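PDB 6S9V: sucrose 6(F)-phosphate phosphorylase from Thermoanaerobacterium thermosaccharolyticum DSM 571, which is an enzyme of the alpha-amylase family, with a catalytic domain built round a barrel of eight parallel strands. Local coordinates for residues Ile93-Met98 against Lys198-Phe203; Leu188-Leu193 against Leu235-Gly240; Val216-Lys219 against Ser223-Phe226. One frame throughout, in Å; residues are numbered along the deposited sequence.

Interaction 1: Ile93-Met98 against Lys198-Phe203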
loop_
_atom_site.group_PDB
_atom_site.type_symbol
_atom_site.label_atom_id
_atom_site.label_comp_id
_atom_site.label_asym_id
_atom_site.label_seq_id
_atom_site.Cartn_x
_atom_site.Cartn_y
_atom_site.Cartn_z
ATOM N N ILE A 93 13.617 5.797 2.036
ATOM C CA ILE A 93 12.594 6.246 1.095
ATOM C C ILE A 93 12.033 5.051 0.338
ATOM O O ILE A 93 12.779 4.231 -0.203
ATOM C CB ILE A 93 13.157 7.295 0.121
ATOM C CG1 ILE A 93 13.735 8.483 0.889
ATOM C CG2 ILE A 93 12.069 7.761 -0.827
ATOM C CD1 ILE A 93 12.770 9.156 1.830
ATOM N N LEU A 94 10.709 4.952 0.309
ATOM C CA LEU A 94 9.983 3.963 -0.474
ATOM C C LEU A 94 9.193 4.703 -1.546
ATOM O O LEU A 94 8.404 5.596 -1.226
ATOM C CB LEU A 94 9.065 3.168 0.449
ATOM C CG LEU A 94 8.522 1.817 0.027
ATOM C CD1 LEU A 94 7.974 1.099 1.267
ATOM C CD2 LEU A 94 7.464 1.987 -1.023
ATOM N N LEU A 95 9.410 4.341 -2.810
ATOM C CA LEU A 95 8.676 4.926 -3.923
ATOM C C LEU A 95 7.980 3.847 -4.740
ATOM O O LEU A 95 8.355 2.675 -4.699
ATOM C CB LEU A 95 9.598 5.723 -4.850
ATOM C CG LEU A 95 10.252 6.993 -4.320
ATOM C CD1 LEU A 95 11.073 7.640 -5.443
ATOM C CD2 LEU A 95 9.209 7.969 -3.781
ATOM N N ASP A 96 6.979 4.273 -5.509
ATOM C CA ASP A 96 6.213 3.386 -6.372
ATOM C C ASP A 96 6.822 3.280 -7.761
ATOM O O ASP A 96 7.214 4.287 -8.362
ATOM C CB ASP A 96 4.777 3.896 -6.551
ATOM C CG ASP A 96 3.967 3.825 -5.292
ATOM O OD1 ASP A 96 4.060 4.745 -4.452
ATOM O OD2 ASP A 96 3.218 2.845 -5.164
ATOM N N LEU A 97 6.826 2.061 -8.294
ATOM C CA LEU A 97 7.068 1.801 -9.707
ATOM C C LEU A 97 5.777 1.242 -10.291
ATOM O O LEU A 97 5.278 0.209 -9.831
ATOM C CB LEU A 97 8.226 0.820 -9.898
ATOM C CG LEU A 97 8.528 0.407 -11.337
ATOM C CD1 LEU A 97 8.845 1.648 -12.176
ATOM C CD2 LEU A 97 9.676 -0.588 -11.373
ATOM N N MET A 98 5.212 1.944 -11.269
ATOM C CA MET A 98 3.966 1.501 -11.897
ATOM C C MET A 98 4.327 0.503 -12.993
ATOM O O MET A 98 4.360 0.805 -14.191
ATOM C CB MET A 98 3.176 2.690 -12.421
ATOM C CG MET A 98 2.224 3.309 -11.368
ATOM S SD MET A 98 2.961 3.808 -9.776
ATOM C CE MET A 98 3.918 5.250 -10.265
ATOM N N LYS A 198 17.532 2.689 -11.908
ATOM C CA LYS A 198 18.769 3.463 -11.882
ATOM C C LYS A 198 18.533 4.877 -11.372
ATOM O O LYS A 198 19.308 5.392 -10.555
ATOM C CB LYS A 198 19.368 3.490 -13.287
ATOM C CG LYS A 198 20.686 4.207 -13.403
ATOM C CD LYS A 198 21.359 3.871 -14.723
ATOM C CE LYS A 198 22.761 4.450 -14.793
ATOM N NZ LYS A 198 22.710 5.905 -15.115
ATOM N N THR A 199 17.471 5.524 -11.849
ATOM C CA THR A 199 17.127 6.864 -11.381
ATOM C C THR A 199 16.821 6.861 -9.888
ATOM O O THR A 199 17.363 7.676 -9.129
ATOM C CB THR A 199 15.937 7.386 -12.184
ATOM O OG1 THR A 199 16.310 7.476 -13.567
ATOM C CG2 THR A 199 15.493 8.755 -11.675
ATOM N N PHE A 200 15.959 5.938 -9.450
ATOM C CA PHE A 200 15.625 5.828 -8.034
ATOM C C PHE A 200 16.884 5.645 -7.196
ATOM O O PHE A 200 17.090 6.337 -6.195
ATOM C CB PHE A 200 14.676 4.650 -7.792
ATOM C CG PHE A 200 13.227 4.899 -8.208
ATOM C CD1 PHE A 200 12.868 6.031 -8.910
ATOM C CD2 PHE A 200 12.231 3.984 -7.879
ATOM C CE1 PHE A 200 11.558 6.244 -9.279
ATOM C CE2 PHE A 200 10.900 4.203 -8.243
ATOM C CZ PHE A 200 10.571 5.329 -8.939
ATOM N N SER A 201 17.729 4.690 -7.586
ATOM C CA SER A 201 18.940 4.408 -6.825
ATOM C C SER A 201 19.849 5.626 -6.771
ATOM O O SER A 201 20.535 5.857 -5.766
ATOM C CB SER A 201 19.677 3.225 -7.455
ATOM O OG SER A 201 20.891 2.974 -6.784
ATOM N N ASN A 202 19.900 6.393 -7.862
ATOM C CA ASN A 202 20.757 7.567 -7.915
ATOM C C ASN A 202 20.391 8.584 -6.838
ATOM O O ASN A 202 21.254 9.344 -6.385
ATOM C CB ASN A 202 20.660 8.201 -9.305
ATOM C CG ASN A 202 21.565 9.400 -9.463
ATOM O OD1 ASN A 202 21.118 10.546 -9.376
ATOM N ND2 ASN A 202 22.845 9.147 -9.701
ATOM N N PHE A 203 19.126 8.630 -6.427
ATOM C CA PHE A 203 18.676 9.610 -5.445
ATOM C C PHE A 203 18.369 8.990 -4.084
ATOM O O PHE A 203 17.653 9.593 -3.280
ATOM C CB PHE A 203 17.476 10.375 -6.000
ATOM C CG PHE A 203 17.809 11.187 -7.221
ATOM C CD1 PHE A 203 18.558 12.346 -7.107
ATOM C CD2 PHE A 203 17.390 10.786 -8.478
ATOM C CE1 PHE A 203 18.888 13.098 -8.227
ATOM C CE2 PHE A 203 17.708 11.532 -9.604
ATOM C CZ PHE A 203 18.457 12.690 -9.477
#
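The Phe200 ring meets the strand in two ways, through one face and through its edge. Over the face, close to the ring centre, stands the CD1 methyl of Leu95, 4.1 Å from the centroid and only 10° off the ring normal, a clear CH-pi contact. At the edge, near the ring plane, lies a backbone carbonyl: Asp96 O is 3.6 Å from Phe200 CZ. This oxygen is buried by the contact and has no hydrogen-bond partner in the model; the weakly positive rim of the ring probably offers it some compensation. Leu95 CB, 3.9 Å from Phe200 CE2, closes the contact near the main chain.

One torsion helps to place the ring. In Phe200 a chi2 of 8° brings CA almost into the ring plane, so the ring reaches edge-first from the helix to the strand backbone and turns a face along the strand to Leu95. The side chain of Asp96 sets off the other way, and its carboxylate forms a salt bridge with Arg209 and a hydrogen bond with His53; the side chain lies about 5 Å from a bound sulfate ion. The carbonyl of Asp96 thus faces the helix side while its carboxylate belongs to the polar interior.

Strand 92-97 is the third of the barrel, and the backbone of Leu95 is hydrogen-bonded to Ile207 and Arg209 of the fourth. Trp81 of helix 81-88 also packs on Leu95, while Phe200 rests on Val208 as well, placing helix 187-202 across the seam between strands 92-97 and 207-210.

Interaction 2: Leu188-Leu193 against Leu235-Gly240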
loop_
_atom_site.group_PDB
_atom_site.type_symbol
_atom_site.label_atom_id
_atom_site.label_comp_id
_atom_site.label_asym_id
_atom_site.label_seq_id
_atom_site.Cartn_x
_atom_site.Cartn_y
_atom_site.Cartn_z
ATOM N N LEU A 188 11.816 -3.306 -24.710
ATOM C CA LEU A 188 11.797 -1.865 -24.491
ATOM C C LEU A 188 11.245 -1.515 -23.114
ATOM O O LEU A 188 11.721 -0.572 -22.470
ATOM C CB LEU A 188 10.967 -1.189 -25.576
ATOM C CG LEU A 188 11.501 -1.295 -27.004
ATOM C CD1 LEU A 188 10.504 -0.649 -27.960
ATOM C CD2 LEU A 188 12.879 -0.657 -27.138
ATOM N N VAL A 189 10.226 -2.246 -22.659
ATOM C CA VAL A 189 9.660 -1.996 -21.341
ATOM C C VAL A 189 10.645 -2.389 -20.248
ATOM O O VAL A 189 10.775 -1.699 -19.233
ATOM C CB VAL A 189 8.323 -2.741 -21.182
ATOM C CG1 VAL A 189 7.881 -2.721 -19.719
ATOM C CG2 VAL A 189 7.267 -2.129 -22.085
ATOM N N ARG A 190 11.351 -3.503 -20.426
ATOM C CA ARG A 190 12.306 -3.902 -19.399
ATOM C C ARG A 190 13.436 -2.890 -19.299
ATOM O O ARG A 190 13.885 -2.570 -18.192
ATOM C CB ARG A 190 12.825 -5.309 -19.682
ATOM C CG ARG A 190 11.690 -6.316 -19.595
ATOM C CD ARG A 190 12.127 -7.744 -19.451
ATOM N NE ARG A 190 10.961 -8.562 -19.111
ATOM C CZ ARG A 190 11.007 -9.764 -18.547
ATOM N NH1 ARG A 190 12.171 -10.322 -18.238
ATOM N NH2 ARG A 190 9.875 -10.407 -18.286
ATOM N N GLU A 191 13.879 -2.345 -20.438
ATOM C CA GLU A 191 14.870 -1.274 -20.421
ATOM C C GLU A 191 14.326 -0.045 -19.706
ATOM O O GLU A 191 15.041 0.608 -18.934
ATOM C CB GLU A 191 15.265 -0.903 -21.854
ATOM C CG GLU A 191 16.084 -1.947 -22.592
ATOM C CD GLU A 191 16.316 -1.580 -24.052
ATOM O OE1 GLU A 191 15.595 -0.707 -24.577
ATOM O OE2 GLU A 191 17.223 -2.165 -24.678
ATOM N N PHE A 192 13.064 0.297 -19.978
ATOM C CA PHE A 192 12.410 1.426 -19.323
ATOM C C PHE A 192 12.370 1.247 -17.812
ATOM O O PHE A 192 12.739 2.156 -17.059
ATOM C CB PHE A 192 11.000 1.576 -19.899
ATOM C CG PHE A 192 10.145 2.592 -19.198
ATOM C CD1 PHE A 192 10.354 3.949 -19.392
ATOM C CD2 PHE A 192 9.115 2.189 -18.370
ATOM C CE1 PHE A 192 9.558 4.884 -18.754
ATOM C CE2 PHE A 192 8.311 3.124 -17.735
ATOM C CZ PHE A 192 8.536 4.469 -17.932
ATOM N N LEU A 193 11.945 0.071 -17.348
ATOM C CA LEU A 193 11.874 -0.174 -15.914
ATOM C C LEU A 193 13.263 -0.147 -15.286
ATOM O O LEU A 193 13.440 0.378 -14.183
ATOM C CB LEU A 193 11.180 -1.507 -15.637
ATOM C CG LEU A 193 9.734 -1.638 -16.125
ATOM C CD1 LEU A 193 9.197 -3.027 -15.827
ATOM C CD2 LEU A 193 8.835 -0.578 -15.501
ATOM N N LEU A 235 8.538 -11.418 -11.854
ATOM C CA LEU A 235 8.951 -11.083 -10.495
ATOM C C LEU A 235 10.411 -11.446 -10.261
ATOM O O LEU A 235 11.175 -10.652 -9.695
ATOM C CB LEU A 235 8.054 -11.791 -9.484
ATOM C CG LEU A 235 6.611 -11.305 -9.405
ATOM C CD1 LEU A 235 5.794 -12.215 -8.501
ATOM C CD2 LEU A 235 6.554 -9.858 -8.913
ATOM N N ASP A 236 10.825 -12.636 -10.699
ATOM C CA ASP A 236 12.212 -13.039 -10.508
ATOM C C ASP A 236 13.150 -12.102 -11.252
ATOM O O ASP A 236 14.177 -11.680 -10.707
ATOM C CB ASP A 236 12.424 -14.480 -10.986
ATOM C CG ASP A 236 11.707 -15.500 -10.118
ATOM O OD1 ASP A 236 11.307 -15.159 -8.984
ATOM O OD2 ASP A 236 11.549 -16.656 -10.570
ATOM N N TRP A 237 12.810 -11.763 -12.501
ATOM C CA TRP A 237 13.615 -10.820 -13.263
ATOM C C TRP A 237 13.715 -9.488 -12.540
ATOM O O TRP A 237 14.809 -8.936 -12.368
ATOM C CB TRP A 237 13.026 -10.621 -14.664
ATOM C CG TRP A 237 13.701 -9.492 -15.388
ATOM C CD1 TRP A 237 14.856 -9.557 -16.105
ATOM C CD2 TRP A 237 13.264 -8.131 -15.456
ATOM N NE1 TRP A 237 15.172 -8.321 -16.610
ATOM C CE2 TRP A 237 14.209 -7.428 -16.226
ATOM C CE3 TRP A 237 12.167 -7.437 -14.937
ATOM C CZ2 TRP A 237 14.092 -6.066 -16.488
ATOM C CZ3 TRP A 237 12.050 -6.090 -15.200
ATOM C CH2 TRP A 237 13.006 -5.417 -15.968
ATOM N N ALA A 238 12.571 -8.950 -12.111
ATOM C CA ALA A 238 12.559 -7.625 -11.512
ATOM C C ALA A 238 13.319 -7.604 -10.193
ATOM O O ALA A 238 14.009 -6.624 -9.885
ATOM C CB ALA A 238 11.117 -7.159 -11.319
ATOM N N LYS A 239 13.193 -8.666 -9.393
ATOM C CA LYS A 239 13.872 -8.699 -8.101
ATOM C C LYS A 239 15.387 -8.649 -8.279
ATOM O O LYS A 239 16.080 -7.913 -7.564
ATOM C CB LYS A 239 13.452 -9.951 -7.330
ATOM C CG LYS A 239 14.055 -10.040 -5.937
ATOM C CD LYS A 239 13.454 -11.180 -5.135
ATOM C CE LYS A 239 13.910 -11.123 -3.688
ATOM N NZ LYS A 239 13.952 -12.471 -3.059
ATOM N N GLY A 240 15.917 -9.421 -9.236
ATOM C CA GLY A 240 17.356 -9.459 -9.445
ATOM C C GLY A 240 17.912 -8.155 -9.984
ATOM O O GLY A 240 19.014 -7.737 -9.615
#
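Arg190 and Trp237 lie one over the other and run in opposite directions, each side chain ending near the root of its partner. The arginine starts above the far rim of the indole, where Arg190 CB is 3.5 Å from Trp237 CZ2. Its methylenes then cross the six-membered ring: Arg190 CD stands 4.0 Å from that centroid, 17° off the normal, as a CH-pi contact. Farther on, the guanidinium covers the five-membered ring, with Arg190 CZ 4.3 Å from its centroid in a cation-pi arrangement. The closest approach belongs to NH1, 3.3 Å from Trp237 CG.

The guanidinium is not laid flat on the indole. The two planes are 35° apart, and the tilt brings the NH1 end down toward the ring. An arginine chain extended from CG to NE gives the reach needed to span both rings, while in Trp237 a chi1 of 171° sets CG anti to the backbone N and carries the indole across to the other helix. Arg190 NE is hydrogen-bonded to Val184 O, a second hold that probably helps fix the rotation of the group over the indole.

Leu193, one helical turn after Arg190, approaches differently: its CD1 methyl meets the edge of the indole, 4.2 Å from Trp237 CZ3. The tryptophan is therefore held over a face by one residue and at its rim by another.

Helix 187-202 precedes the fourth barrel strand and helix 230-244 follows it, making them neighbours in the outer layer. Phe234, a turn before Trp237, touches both Arg190 and Leu193, and Ala238 turns inward onto Leu249 of strand 248-251.

Interaction 3: Val216-Lys219 against Ser223-Phe226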
loop_
_atom_site.group_PDB
_atom_site.type_symbol
_atom_site.label_atom_id
_atom_site.label_comp_id
_atom_site.label_asym_id
_atom_site.label_seq_id
_atom_site.Cartn_x
_atom_site.Cartn_y
_atom_site.Cartn_z
ATOM N N VAL A 216 0.202 -7.618 -14.493
ATOM C CA VAL A 216 1.119 -7.408 -15.606
ATOM C C VAL A 216 1.047 -8.506 -16.666
ATOM O O VAL A 216 1.390 -8.248 -17.825
ATOM C CB VAL A 216 2.585 -7.259 -15.138
ATOM C CG1 VAL A 216 2.731 -6.023 -14.256
ATOM C CG2 VAL A 216 3.103 -8.527 -14.436
ATOM N N ILE A 217 0.594 -9.713 -16.329
ATOM C CA ILE A 217 0.509 -10.797 -17.304
ATOM C C ILE A 217 -0.921 -10.893 -17.825
ATOM O O ILE A 217 -1.861 -11.152 -17.061
ATOM C CB ILE A 217 0.956 -12.145 -16.713
ATOM C CG1 ILE A 217 2.395 -12.067 -16.191
ATOM C CG2 ILE A 217 0.820 -13.261 -17.761
ATOM C CD1 ILE A 217 3.430 -11.637 -17.231
ATOM N N LYS A 218 -1.077 -10.701 -19.128
ATOM C CA LYS A 218 -2.342 -10.922 -19.813
ATOM C C LYS A 218 -2.244 -12.232 -20.580
ATOM O O LYS A 218 -1.263 -12.465 -21.294
ATOM C CB LYS A 218 -2.673 -9.778 -20.767
ATOM C CG LYS A 218 -3.158 -8.497 -20.085
ATOM C CD LYS A 218 -2.050 -7.838 -19.282
ATOM C CE LYS A 218 -2.437 -6.433 -18.882
ATOM N NZ LYS A 218 -1.436 -5.811 -17.988
ATOM N N LYS A 219 -3.243 -13.091 -20.413
ATOM C CA LYS A 219 -3.288 -14.347 -21.155
ATOM C C LYS A 219 -4.743 -14.675 -21.441
ATOM O O LYS A 219 -5.537 -14.818 -20.505
ATOM C CB LYS A 219 -2.623 -15.482 -20.370
ATOM C CG LYS A 219 -2.545 -16.811 -21.123
ATOM C CD LYS A 219 -2.039 -17.937 -20.227
ATOM C CE LYS A 219 -0.518 -17.965 -20.156
ATOM N NZ LYS A 219 -0.000 -19.253 -19.607
ATOM N N SER A 223 -8.004 -15.230 -15.987
ATOM C CA SER A 223 -8.515 -14.007 -15.380
ATOM C C SER A 223 -7.638 -12.804 -15.684
ATOM O O SER A 223 -8.072 -11.665 -15.485
ATOM C CB SER A 223 -8.615 -14.171 -13.861
ATOM O OG SER A 223 -7.325 -14.329 -13.301
ATOM N N CYS A 224 -6.412 -13.035 -16.148
ATOM C CA CYS A 224 -5.412 -11.987 -16.314
ATOM C C CYS A 224 -5.067 -11.328 -14.985
ATOM O O CYS A 224 -4.683 -10.154 -14.944
ATOM C CB CYS A 224 -5.872 -10.944 -17.329
ATOM S SG CYS A 224 -6.113 -11.664 -18.966
ATOM N N PHE A 225 -5.194 -12.076 -13.887
ATOM C CA PHE A 225 -4.714 -11.619 -12.588
ATOM C C PHE A 225 -3.843 -12.702 -11.967
ATOM O O PHE A 225 -4.277 -13.851 -11.811
ATOM C CB PHE A 225 -5.852 -11.254 -11.624
ATOM C CG PHE A 225 -5.360 -10.693 -10.320
ATOM C CD1 PHE A 225 -4.900 -9.386 -10.246
ATOM C CD2 PHE A 225 -5.336 -11.473 -9.176
ATOM C CE1 PHE A 225 -4.424 -8.870 -9.046
ATOM C CE2 PHE A 225 -4.863 -10.959 -7.980
ATOM C CZ PHE A 225 -4.412 -9.664 -7.916
ATOM N N PHE A 226 -2.632 -12.314 -11.595
ATOM C CA PHE A 226 -1.608 -13.206 -11.067
ATOM C C PHE A 226 -1.547 -14.511 -11.859
ATOM O O PHE A 226 -1.712 -15.611 -11.328
ATOM C CB PHE A 226 -1.835 -13.471 -9.583
ATOM C CG PHE A 226 -0.576 -13.789 -8.848
ATOM C CD1 PHE A 226 0.230 -12.773 -8.376
ATOM C CD2 PHE A 226 -0.178 -15.101 -8.667
ATOM C CE1 PHE A 226 1.408 -13.055 -7.722
ATOM C CE2 PHE A 226 0.994 -15.388 -8.011
ATOM C CZ PHE A 226 1.788 -14.357 -7.536
#
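The backbone N-H of Lys219 is donated to the thiol sulfur of Cys224, with N and SG 3.5 Å apart and an angle of 155° at the hydrogen. The sulfur lies close against the main chain of the facing segment: Lys218 CA is 3.9 Å from Cys224 SG, and Lys219 O approaches the same sulfur to 3.6 Å, a contact not counted as a hydrogen bond. A chi1 of -62° places SG beside the backbone N of Cys224 and directs it to this backbone.

Thr222, in the short connection between the segments, bridges the two sides: its OG1 is hydrogen-bonded to both Lys219 O and Cys224 N. The two lysines extend away from the sulfur and are tied down elsewhere. Lys218 NZ forms a salt bridge with Asp181 and a hydrogen bond to Tyr215 O, whereas Lys219 NZ forms a salt bridge with Glu230, at the start of helix 230-244.

The cysteine itself sits within a turn. Phe225 N donates a hydrogen bond to Ser223 OG at 3.2 Å, and Cys224, between them, adopts a left-handed helical conformation.

The serine bond defines an ST turn, here part of an irregular fold-back without a strand pair. It belongs to the long loop joining strand 207-210 to helix 230-244, one of the beta-to-alpha loops that in barrels of this family rim the catalytic end.

All three contacts belong to one sector of the barrel, around its third, fourth and fifth strands. Interactions 1 and 2 share helix 187-202, their centres 14 Å apart, and meet directly where Leu97 CD1 lies 4.0 Å from Leu193 CD2. Their segments alternate along the chain; the helix meets a strand through its later part and the next helix through its earlier part. Interaction 3 is nested within the loop closed by interaction 2, about 17 Å from it and 25 Å from interaction 1 between centres, and touches neither. The contacts thus run from the barrel wall through the outer helical layer, with the connecting loop apart from both.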